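PDB 3UN6: ABC transporter substrate-binding protein, which is of unknown function but binds zinc and is probably the substrate-binding component of an ABC-type import system. Local coordinates for residues N106-E116 and D217-E228. Sequence-based numbering, arbitrary orientation.
Sequences NIKAVALGHHE and DAYCCVLVLRGE. With ZN (zinc ion), chain B.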
ATOM      1  N   ASN A 106     -18.079  -7.494   1.549  1.00 32.20           N
ATOM      2  CA  ASN A 106     -17.892  -8.913   1.332  1.00 32.82           C
ATOM      3  C   ASN A 106     -16.423  -9.325   1.046  1.00 30.60           C
ATOM      4  O   ASN A 106     -16.151 -10.505   0.812  1.00 31.33           O
ATOM      5  CB  ASN A 106     -18.781  -9.344   0.161  1.00 34.48           C
ATOM      6  CG  ASN A 106     -18.317  -8.775  -1.167  1.00 37.68           C
ATOM      7  OD1 ASN A 106     -17.134  -8.830  -1.502  1.00 36.86           O
ATOM      8  ND2 ASN A 106     -19.257  -8.243  -1.941  1.00 46.17           N
ATOM      9  N   ILE A 107     -15.484  -8.382   1.080  1.00 28.14           N
ATOM     10  CA  ILE A 107     -14.088  -8.699   0.737  1.00 26.83           C
ATOM     11  C   ILE A 107     -13.316  -9.485   1.791  1.00 28.49           C
ATOM     12  O   ILE A 107     -13.705  -9.540   2.958  1.00 30.60           O
ATOM     13  CB  ILE A 107     -13.269  -7.420   0.358  1.00 26.30           C
ATOM     14  CG1 ILE A 107     -13.223  -6.411   1.512  1.00 25.49           C
ATOM     15  CG2 ILE A 107     -13.857  -6.765  -0.871  1.00 22.86           C
ATOM     16  CD1 ILE A 107     -12.389  -5.158   1.227  1.00 24.57           C
ATOM     17  N   LYS A 108     -12.220 -10.102   1.341  1.00 27.06           N
ATOM     18  CA  LYS A 108     -11.287 -10.852   2.176  1.00 26.35           C
ATOM     19  C   LYS A 108      -9.873 -10.536   1.694  1.00 23.60           C
ATOM     20  O   LYS A 108      -9.633 -10.456   0.472  1.00 21.54           O
ATOM     21  CB  LYS A 108     -11.513 -12.346   2.034  1.00 27.29           C
ATOM     22  CG  LYS A 108     -12.778 -12.918   2.720  1.00 32.85           C
ATOM     23  CD  LYS A 108     -12.571 -13.150   4.204  1.00 35.38           C
ATOM     24  CE  LYS A 108     -13.684 -13.972   4.800  1.00 38.71           C
ATOM     25  NZ  LYS A 108     -13.265 -14.587   6.117  1.00 44.36           N
ATOM     26  N   ALA A 109      -8.961 -10.316   2.637  1.00 22.15           N
ATOM     27  CA  ALA A 109      -7.541 -10.091   2.338  1.00 20.71           C
ATOM     28  C   ALA A 109      -6.921 -11.471   2.209  1.00 21.43           C
ATOM     29  O   ALA A 109      -7.202 -12.368   3.031  1.00 21.51           O
ATOM     30  CB  ALA A 109      -6.851  -9.339   3.446  1.00 23.21           C
ATOM     31  N   VAL A 110      -6.116 -11.649   1.178  1.00 19.97           N
ATOM     32  CA  VAL A 110      -5.512 -12.955   0.884  1.00 21.32           C
ATOM     33  C   VAL A 110      -4.010 -12.938   0.970  1.00 21.99           C
ATOM     34  O   VAL A 110      -3.390 -13.983   1.234  1.00 24.49           O
ATOM     35  CB  VAL A 110      -6.001 -13.490  -0.483  1.00 22.06           C
ATOM     36  CG1 VAL A 110      -7.529 -13.630  -0.447  1.00 23.13           C
ATOM     37  CG2 VAL A 110      -5.553 -12.592  -1.652  1.00 23.29           C
ATOM     38  N   ALA A 111      -3.407 -11.765   0.801  1.00 21.70           N
ATOM     39  CA  ALA A 111      -1.950 -11.650   0.893  1.00 22.09           C
ATOM     40  C   ALA A 111      -1.504 -10.209   0.980  1.00 21.99           C
ATOM     41  O   ALA A 111      -2.253  -9.288   0.642  1.00 21.26           O
ATOM     42  CB  ALA A 111      -1.292 -12.324  -0.318  1.00 21.87           C
ATOM     43  N   LEU A 112      -0.270 -10.002   1.415  1.00 21.00           N
ATOM     44  CA  LEU A 112       0.294  -8.641   1.425  1.00 21.74           C
ATOM     45  C   LEU A 112       0.681  -8.243  -0.005  1.00 21.42           C
ATOM     46  O   LEU A 112       0.914  -9.101  -0.846  1.00 22.77           O
ATOM     47  CB  LEU A 112       1.568  -8.612   2.277  1.00 20.91           C
ATOM     48  CG  LEU A 112       1.458  -8.953   3.757  1.00 21.32           C
ATOM     49  CD1 LEU A 112       2.868  -9.042   4.361  1.00 19.69           C
ATOM     50  CD2 LEU A 112       0.565  -7.907   4.489  1.00 19.30           C
ATOM     51  N   GLY A 113       0.717  -6.958  -0.294  1.00 20.90           N
ATOM     52  CA  GLY A 113       1.206  -6.492  -1.580  1.00 21.98           C
ATOM     53  C   GLY A 113       2.739  -6.348  -1.552  1.00 23.51           C
ATOM     54  O   GLY A 113       3.398  -6.421  -2.580  1.00 22.56           O
ATOM     55  N   HIS A 114       3.309  -6.206  -0.358  1.00 23.78           N
ATOM     56  CA  HIS A 114       4.721  -5.893  -0.222  1.00 24.09           C
ATOM     57  C   HIS A 114       5.084  -5.742   1.254  1.00 22.54           C
ATOM     58  O   HIS A 114       4.222  -5.827   2.135  1.00 23.41           O
ATOM     59  CB  HIS A 114       4.888  -4.487  -0.771  1.00 23.90           C
ATOM     60  CG  HIS A 114       4.120  -3.502   0.041  1.00 25.18           C
ATOM     61  ND1 HIS A 114       4.716  -2.690   0.981  1.00 23.43           N
ATOM     62  CD2 HIS A 114       2.783  -3.348   0.200  1.00 25.99           C
ATOM     63  CE1 HIS A 114       3.779  -2.004   1.613  1.00 26.25           C
ATOM     64  NE2 HIS A 114       2.598  -2.396   1.165  1.00 21.81           N
ATOM     65  N   HIS A 115       6.367  -5.512   1.505  1.00 23.28           N
ATOM     66  CA  HIS A 115       6.867  -5.141   2.846  1.00 23.97           C
ATOM     67  C   HIS A 115       7.565  -3.793   2.658  1.00 24.66           C
ATOM     68  O   HIS A 115       8.199  -3.559   1.622  1.00 25.94           O
ATOM     69  CB  HIS A 115       7.849  -6.152   3.435  1.00 24.10           C
ATOM     70  CG  HIS A 115       7.241  -7.486   3.735  1.00 24.50           C
ATOM     71  ND1 HIS A 115       6.659  -7.785   4.944  1.00 22.42           N
ATOM     72  CD2 HIS A 115       7.115  -8.594   2.974  1.00 25.43           C
ATOM     73  CE1 HIS A 115       6.203  -9.022   4.916  1.00 25.45           C
ATOM     74  NE2 HIS A 115       6.469  -9.536   3.734  1.00 24.81           N
ATOM     75  N   GLU A 116       7.411  -2.912   3.643  1.00 23.52           N
ATOM     76  CA  GLU A 116       8.046  -1.596   3.660  1.00 23.81           C
ATOM     77  C   GLU A 116       7.631  -0.687   2.504  1.00 23.27           C
ATOM     78  O   GLU A 116       6.438  -0.643   2.147  1.00 25.72           O
ATOM     79  CB  GLU A 116       9.584  -1.741   3.767  1.00 23.56           C
ATOM     80  CG  GLU A 116      10.005  -2.553   4.983  1.00 27.99           C
ATOM     81  CD  GLU A 116       9.610  -1.923   6.345  1.00 34.41           C
ATOM     82  OE1 GLU A 116       9.946  -2.538   7.386  1.00 40.08           O
ATOM     83  OE2 GLU A 116       8.995  -0.825   6.390  1.00 35.23           O
ATOM     84  N   ASP A 217       8.392  -3.017   9.669  1.00 31.44           N
ATOM     85  CA  ASP A 217       7.520  -3.911   8.908  1.00 31.82           C
ATOM     86  C   ASP A 217       6.022  -3.728   9.183  1.00 29.96           C
ATOM     87  O   ASP A 217       5.274  -4.701   9.347  1.00 32.00           O
ATOM     88  CB  ASP A 217       7.939  -5.382   9.104  1.00 32.59           C
ATOM     89  CG  ASP A 217       7.251  -6.344   8.075  1.00 36.67           C
ATOM     90  OD1 ASP A 217       6.842  -5.895   6.966  1.00 33.74           O
ATOM     91  OD2 ASP A 217       7.127  -7.554   8.386  1.00 44.34           O
ATOM     92  N   ALA A 218       5.591  -2.476   9.260  1.00 27.31           N
ATOM     93  CA  ALA A 218       4.187  -2.184   9.405  1.00 25.89           C
ATOM     94  C   ALA A 218       3.488  -2.590   8.116  1.00 25.37           C
ATOM     95  O   ALA A 218       3.917  -2.229   7.028  1.00 26.10           O
ATOM     96  CB  ALA A 218       3.977  -0.686   9.660  1.00 25.37           C
ATOM     97  N   TYR A 219       2.412  -3.350   8.213  1.00 25.00           N
ATOM     98  CA  TYR A 219       1.696  -3.698   7.014  1.00 22.68           C
ATOM     99  C   TYR A 219       1.044  -2.430   6.447  1.00 22.78           C
ATOM    100  O   TYR A 219       0.624  -1.534   7.206  1.00 22.89           O
ATOM    101  CB  TYR A 219       0.641  -4.771   7.279  1.00 23.38           C
ATOM    102  CG  TYR A 219       1.153  -6.142   7.644  1.00 21.46           C
ATOM    103  CD1 TYR A 219       2.480  -6.525   7.407  1.00 21.15           C
ATOM    104  CD2 TYR A 219       0.269  -7.109   8.109  1.00 24.46           C
ATOM    105  CE1 TYR A 219       2.917  -7.814   7.709  1.00 24.36           C
ATOM    106  CE2 TYR A 219       0.687  -8.397   8.390  1.00 26.29           C
ATOM    107  CZ  TYR A 219       2.012  -8.746   8.194  1.00 25.05           C
ATOM    108  OH  TYR A 219       2.418 -10.022   8.480  1.00 29.75           O
ATOM    109  N   CYS A 220       1.001  -2.338   5.116  1.00 21.09           N
ATOM    110  CA  CYS A 220       0.363  -1.214   4.445  1.00 19.97           C
ATOM    111  C   CYS A 220      -0.711  -1.688   3.456  1.00 18.52           C
ATOM    112  O   CYS A 220      -1.883  -1.607   3.740  1.00 21.31           O
ATOM    113  CB  CYS A 220       1.397  -0.325   3.759  1.00 18.61           C
ATOM    114  SG  CYS A 220       0.670   1.206   3.082  1.00 17.78           S
ATOM    115  N   CYS A 221      -0.316  -2.168   2.295  1.00 19.40           N
ATOM    116  CA  CYS A 221      -1.285  -2.625   1.322  1.00 19.14           C
ATOM    117  C   CYS A 221      -1.425  -4.138   1.282  1.00 18.87           C
ATOM    118  O   CYS A 221      -0.453  -4.875   1.446  1.00 19.79           O
ATOM    119  CB  CYS A 221      -0.947  -2.108  -0.070  1.00 16.86           C
ATOM    120  SG  CYS A 221      -1.239  -0.311  -0.300  1.00 19.76           S
ATOM    121  N   VAL A 222      -2.640  -4.585   0.995  1.00 20.50           N
ATOM    122  CA  VAL A 222      -2.963  -6.017   0.883  1.00 19.73           C
ATOM    123  C   VAL A 222      -3.744  -6.276  -0.408  1.00 20.83           C
ATOM    124  O   VAL A 222      -4.396  -5.375  -0.952  1.00 19.30           O
ATOM    125  CB  VAL A 222      -3.882  -6.504   2.070  1.00 20.45           C
ATOM    126  CG1 VAL A 222      -3.078  -6.684   3.349  1.00 18.45           C
ATOM    127  CG2 VAL A 222      -5.064  -5.561   2.254  1.00 20.35           C
ATOM    128  N   LEU A 223      -3.641  -7.501  -0.910  1.00 22.51           N
ATOM    129  CA  LEU A 223      -4.461  -7.947  -2.021  1.00 21.09           C
ATOM    130  C   LEU A 223      -5.749  -8.466  -1.393  1.00 21.88           C
ATOM    131  O   LEU A 223      -5.715  -9.402  -0.546  1.00 20.92           O
ATOM    132  CB  LEU A 223      -3.798  -9.078  -2.788  1.00 21.60           C
ATOM    133  CG  LEU A 223      -4.636  -9.731  -3.907  1.00 22.89           C
ATOM    134  CD1 LEU A 223      -4.966  -8.750  -4.982  1.00 18.09           C
ATOM    135  CD2 LEU A 223      -3.876 -10.941  -4.496  1.00 21.23           C
ATOM    136  N   VAL A 224      -6.863  -7.832  -1.754  1.00 20.66           N
ATOM    137  CA  VAL A 224      -8.170  -8.266  -1.313  1.00 21.85           C
ATOM    138  C   VAL A 224      -8.969  -8.732  -2.525  1.00 22.14           C
ATOM    139  O   VAL A 224      -8.782  -8.217  -3.641  1.00 21.01           O
ATOM    140  CB  VAL A 224      -8.942  -7.158  -0.620  1.00 23.88           C
ATOM    141  CG1 VAL A 224      -8.145  -6.644   0.579  1.00 21.06           C
ATOM    142  CG2 VAL A 224      -9.248  -6.013  -1.587  1.00 21.77           C
ATOM    143  N   LEU A 225      -9.841  -9.716  -2.308  1.00 20.48           N
ATOM    144  CA  LEU A 225     -10.703 -10.227  -3.350  1.00 21.10           C
ATOM    145  C   LEU A 225     -12.098 -10.181  -2.862  1.00 23.55           C
ATOM    146  O   LEU A 225     -12.345 -10.381  -1.662  1.00 23.44           O
ATOM    147  CB  LEU A 225     -10.367 -11.689  -3.670  1.00 21.87           C
ATOM    148  CG  LEU A 225      -8.958 -11.933  -4.208  1.00 24.87           C
ATOM    149  CD1 LEU A 225      -8.667 -13.426  -4.339  1.00 27.49           C
ATOM    150  CD2 LEU A 225      -8.754 -11.223  -5.534  1.00 25.33           C
ATOM    151  N   ARG A 226     -13.028  -9.911  -3.780  1.00 25.25           N
ATOM    152  CA  ARG A 226     -14.432  -9.943  -3.439  1.00 25.68           C
ATOM    153  C   ARG A 226     -14.802 -11.384  -3.090  1.00 27.69           C
ATOM    154  O   ARG A 226     -14.293 -12.327  -3.686  1.00 27.75           O
ATOM    155  CB  ARG A 226     -15.306  -9.382  -4.580  1.00 27.09           C
ATOM    156  CG  ARG A 226     -15.286  -7.851  -4.700  1.00 24.25           C
ATOM    157  CD  ARG A 226     -16.188  -7.335  -5.835  1.00 22.38           C
ATOM    158  NE  ARG A 226     -17.591  -7.747  -5.695  1.00 26.13           N
ATOM    159  CZ  ARG A 226     -18.526  -7.087  -5.009  1.00 29.62           C
ATOM    160  NH1 ARG A 226     -18.249  -5.961  -4.367  1.00 27.13           N
ATOM    161  NH2 ARG A 226     -19.758  -7.561  -4.969  1.00 33.22           N
ATOM    162  N   GLY A 227     -15.695 -11.538  -2.115  1.00 29.64           N
ATOM    163  CA  GLY A 227     -16.114 -12.845  -1.607  1.00 30.71           C
ATOM    164  C   GLY A 227     -16.617 -13.856  -2.613  1.00 32.55           C
ATOM    165  O   GLY A 227     -16.388 -15.052  -2.443  1.00 33.36           O
ATOM    166  N   GLU A 228     -17.298 -13.405  -3.663  1.00 33.01           N
ATOM    167  CA  GLU A 228     -17.814 -14.343  -4.649  1.00 34.60           C
ATOM    168  C   GLU A 228     -16.706 -15.089  -5.402  1.00 35.10           C
ATOM    169  O   GLU A 228     -16.871 -16.268  -5.736  1.00 35.63           O
ATOM    170  CB  GLU A 228     -18.812 -13.703  -5.624  1.00 36.42           C
ATOM    171  CG  GLU A 228     -18.286 -12.685  -6.614  1.00 37.48           C
ATOM    172  CD  GLU A 228     -18.173 -11.272  -6.063  1.00 40.12           C
ATOM    173  OE1 GLU A 228     -18.357 -11.046  -4.835  1.00 42.01           O
ATOM    174  OE2 GLU A 228     -17.905 -10.372  -6.889  1.00 43.22           O
TER
HETATM  175 ZN    ZN B 325       0.394   0.911   0.724  1.00 23.00          ZN
HETATM  176  O   HOH W   1       1.881  -4.717   3.403  1.00 24.60           O
HETATM  177  O   HOH W   2       7.225   0.125   8.274  1.00 31.30           O
HETATM  178  O   HOH W   3       5.940  -3.867   5.934  1.00 34.42           O
HETATM  179  O   HOH W   4      -0.025   3.152   0.011  1.00 17.68           O
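Cys221 O is gripped twice: by Gly113 N, at 3.0 Å, and by a water that also donates to His114 O and accepts from Cys220 N. The backbone N-H of the same cysteine donates a hydrogen bond to His114 NE2, 3.1 Å from Cys221 N and close to the ring plane. The His114 ring reaches this amide because CG sits between the backbone N and the carbonyl carbon (chi1 63°). The ring also stacks with the zinc ligand His46, making His114 a second-shell residue that probably helps position the zinc ligands. Cys220 SG and Cys221 SG bind the zinc from adjacent positions; His46 and a water complete the set.

His115 ND1 donates to Asp217 OD1 on its syn side, 2.8 Å away, with the ring and carboxylate planes 45° apart. Asp217 N in turn donates to Glu116 OE1. Leu112 places CD2 over the centre of the Tyr219 ring, 3.6 Å from the centroid, in a CH-pi contact.

Farther from the zinc, 108-112 and 222-225 pair antiparallel. Val110 N to Leu223 O and Leu223 N to Ala111 O (2.7 Å) flank a classic beta bulge, in which Val110 and Ala111 both face Leu223. Val110 CG2 packs on Leu223 CD2. At the far end Asn106 OD1 accepts from Gly227 N, 3.1 Å away, the donor lying above the amide carbonyl plane.

Strand 108-110 is an outer strand of the mixed five-stranded sheet, and 221-225 lies between it and 89-93. The strand order fits the type II periplasmic-binding-protein fold; at Ala111 the chain turns a corner, and strand 112-122 continues in the second sheet. Helix 234-250 packs on Leu223 and Leu225 through Phe240, while helix 75-83 meets Ile107 and Val224 through Leu82.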